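Local coordinates for tRNA nucleotidyl transferase-related protein (Thermotoga maritima, PDB 3H38) that acts as a magnesium-dependent class II CCA-adding enzyme, probably joining cytidine and adenosine nucleotides to the 3' end of tRNA, this chain being its C-terminal nucleotidyltransferase part, at residues A[360-363]-A[364-368]; A[200-203]-A[204-208]; A[8-11]-A[12-15]; A[182-185]-A[186-190]. All coordinates share one frame; numbering follows the deposited sequence.

Along the chain the contacts come in the order 3, 4, 2, 1, each a local contact along a helix or at its end. Contact 3 lies on helix 8-14, packed on helix 42-49, its centre about 25 Å from that of contact 4. Contact 4 closes helix 177-187, which carries arginines of the nucleotide site. Contact 2, at the end of helix 194-205, has its centre about 20 Å from that of contact 4, and the two helices pack through Val-204 on Ile-178 and Leu-200 on Ala-181. Contact 1, on helix 357-371, stands apart, about 34 and 52 Å from the centres of contacts 4 and 3, consistent with an elongated enzyme whose helical C-terminal part lies far from the nucleotide pocket.

Contact 1. Residues A[360-363]-A[364-368]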
# COMPACT_ATOMS: atom_id res chain seq x y z
N GLU A 360 -6.81 14.48 21.83
CA GLU A 360 -6.54 14.53 20.39
C GLU A 360 -6.83 15.93 19.86
O GLU A 360 -5.97 16.55 19.25
CB GLU A 360 -7.39 13.50 19.65
CG GLU A 360 -7.48 13.67 18.14
CD GLU A 360 -8.43 12.64 17.49
OE1 GLU A 360 -8.44 11.47 17.93
OE2 GLU A 360 -9.17 13.01 16.55
N GLY A 361 -8.05 16.41 20.11
CA GLY A 361 -8.43 17.77 19.74
C GLY A 361 -7.45 18.85 20.15
O GLY A 361 -7.10 19.72 19.36
N LEU A 362 -6.97 18.83 21.38
CA LEU A 362 -6.00 19.81 21.82
C LEU A 362 -4.65 19.66 21.18
O LEU A 362 -4.19 20.54 20.48
CB LEU A 362 -5.76 19.59 23.30
CG LEU A 362 -5.40 20.66 24.32
CD1 LEU A 362 -4.51 20.10 25.35
CD2 LEU A 362 -4.82 21.88 23.72
N PHE A 363 -4.05 18.50 21.34
CA PHE A 363 -2.82 18.14 20.65
C PHE A 363 -2.86 18.48 19.15
O PHE A 363 -1.89 19.00 18.61
CB PHE A 363 -2.52 16.66 20.89
CG PHE A 363 -1.26 16.17 20.24
CD1 PHE A 363 -0.02 16.63 20.65
CD2 PHE A 363 -1.31 15.22 19.21
CE1 PHE A 363 1.14 16.16 20.05
CE2 PHE A 363 -0.16 14.76 18.61
CZ PHE A 363 1.07 15.22 19.03
N LYS A 364 -3.99 18.22 18.49
CA LYS A 364 -4.11 18.52 17.06
C LYS A 364 -3.83 19.99 16.77
O LYS A 364 -3.24 20.32 15.73
CB LYS A 364 -5.51 18.18 16.56
CG LYS A 364 -5.68 16.75 16.14
CD LYS A 364 -7.10 16.47 15.68
CE LYS A 364 -7.18 15.17 14.89
NZ LYS A 364 -8.52 15.06 14.25
N SER A 365 -4.39 20.90 17.55
CA SER A 365 -4.08 22.30 17.38
C SER A 365 -2.72 22.73 17.85
O SER A 365 -2.03 23.44 17.18
CB SER A 365 -5.17 23.24 17.87
OG SER A 365 -5.79 23.84 16.75
N TYR A 366 -2.33 22.26 19.00
CA TYR A 366 -1.00 22.60 19.47
C TYR A 366 -0.03 22.35 18.32
O TYR A 366 0.93 23.09 18.10
CB TYR A 366 -0.62 21.74 20.67
CG TYR A 366 -1.08 22.31 21.99
CD1 TYR A 366 -0.55 21.85 23.19
CD2 TYR A 366 -2.03 23.33 22.04
CE1 TYR A 366 -0.96 22.37 24.41
CE2 TYR A 366 -2.44 23.86 23.25
CZ TYR A 366 -1.91 23.38 24.43
OH TYR A 366 -2.33 23.91 25.64
N LEU A 367 -0.31 21.28 17.58
CA LEU A 367 0.49 20.84 16.45
C LEU A 367 0.46 21.86 15.32
O LEU A 367 1.47 22.13 14.66
CB LEU A 367 -0.11 19.53 15.95
CG LEU A 367 0.72 18.35 15.44
CD1 LEU A 367 2.02 18.18 16.22
CD2 LEU A 367 -0.15 17.11 15.55
N LEU A 368 -0.73 22.43 15.09
CA LEU A 368 -0.93 23.40 14.02
C LEU A 368 -0.34 24.74 14.41
O LEU A 368 0.23 25.44 13.58
CB LEU A 368 -2.41 23.53 13.68
CG LEU A 368 -2.86 22.35 12.81
CD1 LEU A 368 -4.31 22.48 12.37
CD2 LEU A 368 -1.94 22.23 11.60
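Glu-360 and Lys-364 lie alongside each other and point the same way, so that Lys-364 CE runs 3.6 Å from Glu-360 CG before the charged ends meet. Lys-364 NZ comes to the anti side of Glu-360 OE2, 28° out of the carboxylate plane, and forms a salt bridge at 3.1 Å. Lys-364 CG stands beside its own backbone N (chi1 -86°), which sends the extended chain back towards the preceding turn. The other oxygen, Glu-360 OE1, pairs with Arg-265, while the lysine ammonium also makes a cation-pi contact with Trp-269, both on helix 254-274. Glu-360 and Lys-364 are i and i+4 on helix 357-371, where the backbone bond from Tyr-366 N to Leu-362 O is 2.9 Å. With an alanine at Lys-364, Glu-360 OE2 is likely to lose its charge mate along the helix, and Trp-269 its cation. On another side, Leu-362 CD2 sits over one face of the Tyr-366 ring as a CH-pi contact, although its modelled approach is too short for its depth to be trusted. Phe-363 and Leu-367 cross at a slant, ring atom CE2 of Phe-363 lying 3.9 Å from Leu-367 CD2.

Contact 2. Residues A[200-203]-A[204-208]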
# COMPACT_ATOMS: atom_id res chain seq x y z
N LEU A 200 -4.87 -21.63 4.10
CA LEU A 200 -4.23 -20.40 4.55
C LEU A 200 -3.63 -20.60 5.94
O LEU A 200 -2.47 -20.26 6.19
CB LEU A 200 -5.27 -19.26 4.52
CG LEU A 200 -4.82 -17.79 4.67
CD1 LEU A 200 -5.61 -16.82 3.80
CD2 LEU A 200 -4.88 -17.35 6.13
N LYS A 201 -4.43 -21.17 6.85
CA LYS A 201 -4.03 -21.36 8.24
C LYS A 201 -2.85 -22.30 8.38
O LYS A 201 -1.97 -22.09 9.23
CB LYS A 201 -5.19 -21.93 9.06
CG LYS A 201 -6.37 -21.00 9.25
CD LYS A 201 -7.21 -21.46 10.44
CE LYS A 201 -8.58 -20.79 10.49
NZ LYS A 201 -9.25 -21.12 11.79
N GLN A 202 -2.86 -23.36 7.58
CA GLN A 202 -1.77 -24.35 7.61
C GLN A 202 -0.47 -23.65 7.26
O GLN A 202 0.51 -23.73 8.01
CB GLN A 202 -2.03 -25.50 6.62
CG GLN A 202 -3.22 -26.37 6.98
CD GLN A 202 -3.43 -27.54 6.01
OE1 GLN A 202 -4.17 -28.48 6.32
NE2 GLN A 202 -2.80 -27.49 4.85
N ALA A 203 -0.49 -22.95 6.13
CA ALA A 203 0.67 -22.23 5.62
C ALA A 203 1.19 -21.25 6.67
O ALA A 203 2.38 -21.17 6.91
CB ALA A 203 0.31 -21.47 4.34
N VAL A 204 0.28 -20.51 7.29
CA VAL A 204 0.67 -19.55 8.31
C VAL A 204 1.35 -20.26 9.46
O VAL A 204 2.47 -19.92 9.82
CB VAL A 204 -0.51 -18.71 8.83
CG1 VAL A 204 -0.14 -17.98 10.15
CG2 VAL A 204 -0.94 -17.73 7.75
N GLU A 205 0.70 -21.27 10.00
CA GLU A 205 1.27 -21.93 11.17
C GLU A 205 2.35 -22.97 10.88
O GLU A 205 2.84 -23.61 11.81
CB GLU A 205 0.16 -22.52 12.04
CG GLU A 205 -0.43 -23.83 11.56
CD GLU A 205 -1.37 -24.42 12.61
OE1 GLU A 205 -2.52 -23.93 12.75
OE2 GLU A 205 -0.97 -25.38 13.31
N GLU A 206 2.73 -23.17 9.62
CA GLU A 206 3.87 -24.05 9.33
C GLU A 206 5.14 -23.32 8.88
O GLU A 206 6.08 -23.96 8.43
CB GLU A 206 3.52 -25.13 8.31
CG GLU A 206 2.53 -26.18 8.78
CD GLU A 206 1.99 -27.03 7.62
OE1 GLU A 206 0.95 -27.70 7.79
OE2 GLU A 206 2.61 -27.02 6.52
N GLY A 207 5.15 -21.99 8.96
CA GLY A 207 6.37 -21.21 8.74
C GLY A 207 6.55 -20.62 7.35
O GLY A 207 7.62 -20.15 6.98
N TYR A 208 5.49 -20.61 6.58
CA TYR A 208 5.67 -20.26 5.18
C TYR A 208 5.97 -18.78 4.91
O TYR A 208 6.78 -18.47 4.03
CB TYR A 208 4.56 -20.88 4.32
CG TYR A 208 4.85 -22.35 4.10
CD1 TYR A 208 5.93 -22.76 3.32
CD2 TYR A 208 4.07 -23.34 4.69
CE1 TYR A 208 6.21 -24.11 3.11
CE2 TYR A 208 4.34 -24.69 4.50
CZ TYR A 208 5.41 -25.07 3.70
OH TYR A 208 5.70 -26.41 3.51
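The Tyr-208 ring turns its edge to Ala-203: ring atom CD2 of Tyr-208 is 3.5 Å from Ala-203 O, which lies near the ring plane, and 4.2 Å from Ala-203 CB. Farther round the rim, Glu-206 OE2 lies in the ring plane beside Tyr-208 CE2. The same Ala-203 oxygen receives Tyr-208 N at 3.2 Å with an N-H...O angle of 157°, and Glu-206 N adds a weak bond to it. This i to i+5 link, with Gly-207 at a phi of 97° and a weak inner bond of 3.5 Å from Gly-207 N to Val-204 O, is the pattern of a Schellman motif; it turns the chain from helix 194-205 into helix 208-211, where Gly-207 is the N-cap. At this positive phi a beta carbon would collide with Glu-206 O, which explains a glycine here. One turn earlier, Val-204 CG2, set beside its backbone N, reaches back to Leu-200 CD2 at 4.3 Å. Residues 200-208 belong to what is probably the RNA-binding region of this polymerase family. Leu-200 and Ala-203 rest on Phe-171, and Val-204 on Ile-178. Tyr-208 also touches Pro-111, Val-172 and Pro-175.

Contact 3. Residues A[8-11]-A[12-15]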
# COMPACT_ATOMS: atom_id res chain seq x y z
N SER A 8 -20.35 -11.28 -24.78
CA SER A 8 -20.34 -10.24 -25.81
C SER A 8 -21.25 -9.08 -25.53
O SER A 8 -20.85 -7.94 -25.70
CB SER A 8 -20.69 -10.84 -27.19
OG SER A 8 -19.52 -11.38 -27.75
N LYS A 9 -22.47 -9.36 -25.14
CA LYS A 9 -23.43 -8.34 -24.82
C LYS A 9 -22.95 -7.51 -23.67
O LYS A 9 -22.95 -6.31 -23.76
CB LYS A 9 -24.76 -8.95 -24.49
CG LYS A 9 -25.57 -9.34 -25.64
CD LYS A 9 -26.79 -10.05 -25.19
CE LYS A 9 -26.48 -11.46 -24.75
NZ LYS A 9 -27.43 -12.50 -25.23
N LEU A 10 -22.48 -8.16 -22.63
CA LEU A 10 -21.99 -7.50 -21.46
C LEU A 10 -20.84 -6.57 -21.78
O LEU A 10 -20.77 -5.52 -21.24
CB LEU A 10 -21.57 -8.56 -20.46
CG LEU A 10 -21.52 -8.37 -18.96
CD1 LEU A 10 -20.23 -8.65 -18.36
CD2 LEU A 10 -22.07 -7.08 -18.49
N LEU A 11 -19.95 -6.94 -22.67
CA LEU A 11 -18.83 -6.09 -23.05
C LEU A 11 -19.31 -4.84 -23.76
O LEU A 11 -18.85 -3.73 -23.45
CB LEU A 11 -17.86 -6.84 -23.97
CG LEU A 11 -16.87 -7.87 -23.42
CD1 LEU A 11 -16.40 -8.76 -24.54
CD2 LEU A 11 -15.66 -7.22 -22.72
N VAL A 12 -20.22 -5.00 -24.72
CA VAL A 12 -20.68 -3.85 -25.49
C VAL A 12 -21.46 -2.92 -24.57
O VAL A 12 -21.38 -1.70 -24.69
CB VAL A 12 -21.49 -4.24 -26.78
CG1 VAL A 12 -21.05 -5.60 -27.29
CG2 VAL A 12 -22.97 -4.22 -26.53
N GLU A 13 -22.19 -3.51 -23.62
CA GLU A 13 -22.87 -2.70 -22.62
C GLU A 13 -21.87 -1.92 -21.76
O GLU A 13 -21.93 -0.69 -21.70
CB GLU A 13 -23.79 -3.55 -21.75
CG GLU A 13 -24.75 -2.68 -20.96
CD GLU A 13 -25.15 -3.23 -19.59
OE1 GLU A 13 -25.40 -4.45 -19.47
OE2 GLU A 13 -25.24 -2.42 -18.64
N ARG A 14 -20.95 -2.58 -21.10
CA ARG A 14 -20.11 -1.92 -20.14
C ARG A 14 -18.86 -1.22 -20.61
O ARG A 14 -18.40 -0.34 -19.96
CB ARG A 14 -19.75 -2.91 -19.07
CG ARG A 14 -20.92 -3.70 -18.61
CD ARG A 14 -20.83 -3.86 -17.15
NE ARG A 14 -22.13 -3.84 -16.52
CZ ARG A 14 -22.56 -4.78 -15.70
NH1 ARG A 14 -21.79 -5.81 -15.41
NH2 ARG A 14 -23.76 -4.70 -15.17
N VAL A 15 -18.30 -1.60 -21.73
CA VAL A 15 -17.00 -1.07 -22.14
C VAL A 15 -17.11 0.08 -23.15
O VAL A 15 -17.93 0.05 -24.07
CB VAL A 15 -16.06 -2.21 -22.67
CG1 VAL A 15 -14.58 -1.76 -22.71
CG2 VAL A 15 -16.22 -3.47 -21.80
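Leu-10 CD2 lies over one face of the Arg-14 guanidinium, 3.3 Å from Arg-14 NH1, and also touches the aliphatic part of the chain, at 3.6 Å from Arg-14 CG. The two side chains slant across each other. Arg-14 CG stands beside its own backbone N (chi1 -46°), and bends at the next two torsions fold the guanidinium over the leucine methyl. One residue on, Leu-11 and Val-15 run side by side in the same direction, with Leu-11 CD2 3.9 Å from Val-15 CG2. Both pairs are spaced i to i+4, the first on helix 8-14 and the second running off its C-terminal end; this short helix follows strand 4-6 at the margin of the eight-stranded sheet. Backbone bonds accompany both pairs: Arg-14 N to Leu-10 O at 2.9 Å, and Val-15 N to Leu-11 O at 2.8 Å. Val-15 has already left helical backbone angles, so that last bond ties the outgoing chain to the final turn. Farther out, helix 42-49 positions both pairs: Leu-47 O accepts a hydrogen bond from Arg-14 NH1, and the Leu-47 side chain touches Leu-10, Leu-11 and Val-15. That helix also carries the nucleotide-binding Arg-45, its side chain about 11 Å from that of Leu-10.

Contact 4. Residues A[182-185]-A[186-190]; sequences IRFE and QRFDF
Gln-186 N is bonded to Ile-182 O at 2.9 Å in regular helical fashion, but the pattern changes at the helix end: Phe-188 N meets Phe-184 O at 3.3 Å from above the carbonyl plane, and Phe-190 N, in the last residue of an inverse gamma turn centred on Asp-189, reaches back five residues to Glu-185 O at 3.0 Å. Phe-184 and Arg-187 lie alongside each other and point the same way. Arg-187 CG is opposite its backbone N (chi1 166°), and bends at the next two torsions bring the guanidinium beside the Phe-184 ring. Phe-184 CE2 sits over one guanidinium face, the planes 59° apart, while Arg-187 CD comes to the ring edge, 3.9 Å from Phe-184 CD2. The same CD lies over a face of the Phe-188 ring, offset toward its rim, so the methylene sits in the angle between one ring's edge and the other's face; Phe-188 CE2 is 3.8 Å from Phe-184 CD2. Here helix 177-187 ends, and its Arg-183 and Arg-187 are among the residues that bind ATP and CTP; with Arg-45 and Arg-180 close by, the cluster is consistent with a pocket for the nucleotide's phosphates, though no nucleotide is bound here. Arg-183 is anchored by a salt bridge to Glu-220. Glu-185 turns to the other side of the helix, its carboxylate steeply inclined to the Gln-186 amide. Glu-185 OE2 forms a salt bridge with Arg-236 and accepts a hydrogen bond from Ile-192 N. Were Glu-185 cut back to an alanine, Arg-236 would probably lose this charge partner and Ile-192 N its acceptor.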
# COMPACT_ATOMS: atom_id res chain seq x y z
N ILE A 182 -6.54 -11.77 2.01
CA ILE A 182 -7.18 -10.82 2.90
C ILE A 182 -7.47 -9.53 2.14
O ILE A 182 -8.60 -9.01 2.22
CB ILE A 182 -6.30 -10.55 4.14
CG1 ILE A 182 -6.27 -11.80 5.04
CG2 ILE A 182 -6.77 -9.33 4.90
CD1 ILE A 182 -4.92 -12.04 5.64
N ARG A 183 -6.51 -9.04 1.39
CA ARG A 183 -6.70 -7.83 0.66
C ARG A 183 -7.87 -7.79 -0.26
O ARG A 183 -8.58 -6.85 -0.26
CB ARG A 183 -5.46 -7.39 -0.07
CG ARG A 183 -5.73 -6.40 -1.11
CD ARG A 183 -4.57 -5.59 -1.45
NE ARG A 183 -3.52 -6.42 -1.99
CZ ARG A 183 -3.30 -6.58 -3.27
NH1 ARG A 183 -2.35 -7.38 -3.69
NH2 ARG A 183 -4.02 -5.95 -4.14
N PHE A 184 -8.06 -8.82 -1.07
CA PHE A 184 -9.22 -8.86 -1.98
C PHE A 184 -10.47 -9.23 -1.19
O PHE A 184 -11.58 -8.92 -1.59
CB PHE A 184 -9.00 -9.85 -3.13
CG PHE A 184 -7.91 -9.45 -4.11
CD1 PHE A 184 -6.79 -10.24 -4.29
CD2 PHE A 184 -8.02 -8.31 -4.89
CE1 PHE A 184 -5.79 -9.89 -5.21
CE2 PHE A 184 -7.03 -7.96 -5.80
CZ PHE A 184 -5.92 -8.76 -5.96
N GLU A 185 -10.30 -9.93 -0.07
CA GLU A 185 -11.43 -10.18 0.83
C GLU A 185 -12.05 -8.87 1.33
O GLU A 185 -13.26 -8.71 1.29
CB GLU A 185 -11.00 -11.02 2.03
CG GLU A 185 -12.02 -12.08 2.41
CD GLU A 185 -11.80 -12.61 3.81
OE1 GLU A 185 -10.94 -12.05 4.55
OE2 GLU A 185 -12.49 -13.58 4.19
N GLN A 186 -11.23 -7.94 1.79
CA GLN A 186 -11.80 -6.67 2.23
C GLN A 186 -12.12 -5.74 1.06
O GLN A 186 -13.00 -4.90 1.17
CB GLN A 186 -10.91 -5.92 3.27
CG GLN A 186 -10.25 -6.77 4.37
CD GLN A 186 -11.23 -7.69 5.07
OE1 GLN A 186 -12.35 -7.32 5.34
NE2 GLN A 186 -10.79 -8.92 5.36
N ARG A 187 -11.41 -5.87 -0.06
CA ARG A 187 -11.60 -4.93 -1.17
C ARG A 187 -12.96 -5.04 -1.89
O ARG A 187 -13.52 -4.03 -2.33
CB ARG A 187 -10.47 -5.03 -2.19
CG ARG A 187 -10.79 -4.33 -3.50
CD ARG A 187 -10.15 -5.08 -4.63
NE ARG A 187 -8.86 -4.52 -5.07
CZ ARG A 187 -8.62 -4.09 -6.31
NH1 ARG A 187 -7.42 -3.61 -6.63
NH2 ARG A 187 -9.58 -4.15 -7.24
N PHE A 188 -13.47 -6.25 -2.04
CA PHE A 188 -14.88 -6.48 -2.37
C PHE A 188 -15.43 -6.92 -1.04
O PHE A 188 -14.68 -6.97 -0.07
CB PHE A 188 -14.98 -7.59 -3.39
CG PHE A 188 -13.92 -7.51 -4.44
CD1 PHE A 188 -14.07 -6.66 -5.53
CD2 PHE A 188 -12.77 -8.27 -4.34
CE1 PHE A 188 -13.08 -6.57 -6.50
CE2 PHE A 188 -11.79 -8.19 -5.30
CZ PHE A 188 -11.94 -7.33 -6.38
N ASP A 189 -16.69 -7.26 -0.93
CA ASP A 189 -17.07 -7.70 0.41
C ASP A 189 -17.05 -9.22 0.46
O ASP A 189 -18.08 -9.88 0.62
CB ASP A 189 -18.41 -7.12 0.89
CG ASP A 189 -18.64 -7.31 2.39
OD1 ASP A 189 -17.80 -7.96 3.05
OD2 ASP A 189 -19.67 -6.82 2.90
N PHE A 190 -15.86 -9.78 0.31
CA PHE A 190 -15.80 -11.22 0.07
C PHE A 190 -15.39 -12.00 1.27
O PHE A 190 -14.87 -11.45 2.23
CB PHE A 190 -14.94 -11.55 -1.14
CG PHE A 190 -15.64 -11.33 -2.43
CD1 PHE A 190 -15.13 -11.81 -3.62
CD2 PHE A 190 -16.85 -10.65 -2.44
CE1 PHE A 190 -15.79 -11.59 -4.79
CE2 PHE A 190 -17.51 -10.44 -3.61
CZ PHE A 190 -17.00 -10.90 -4.78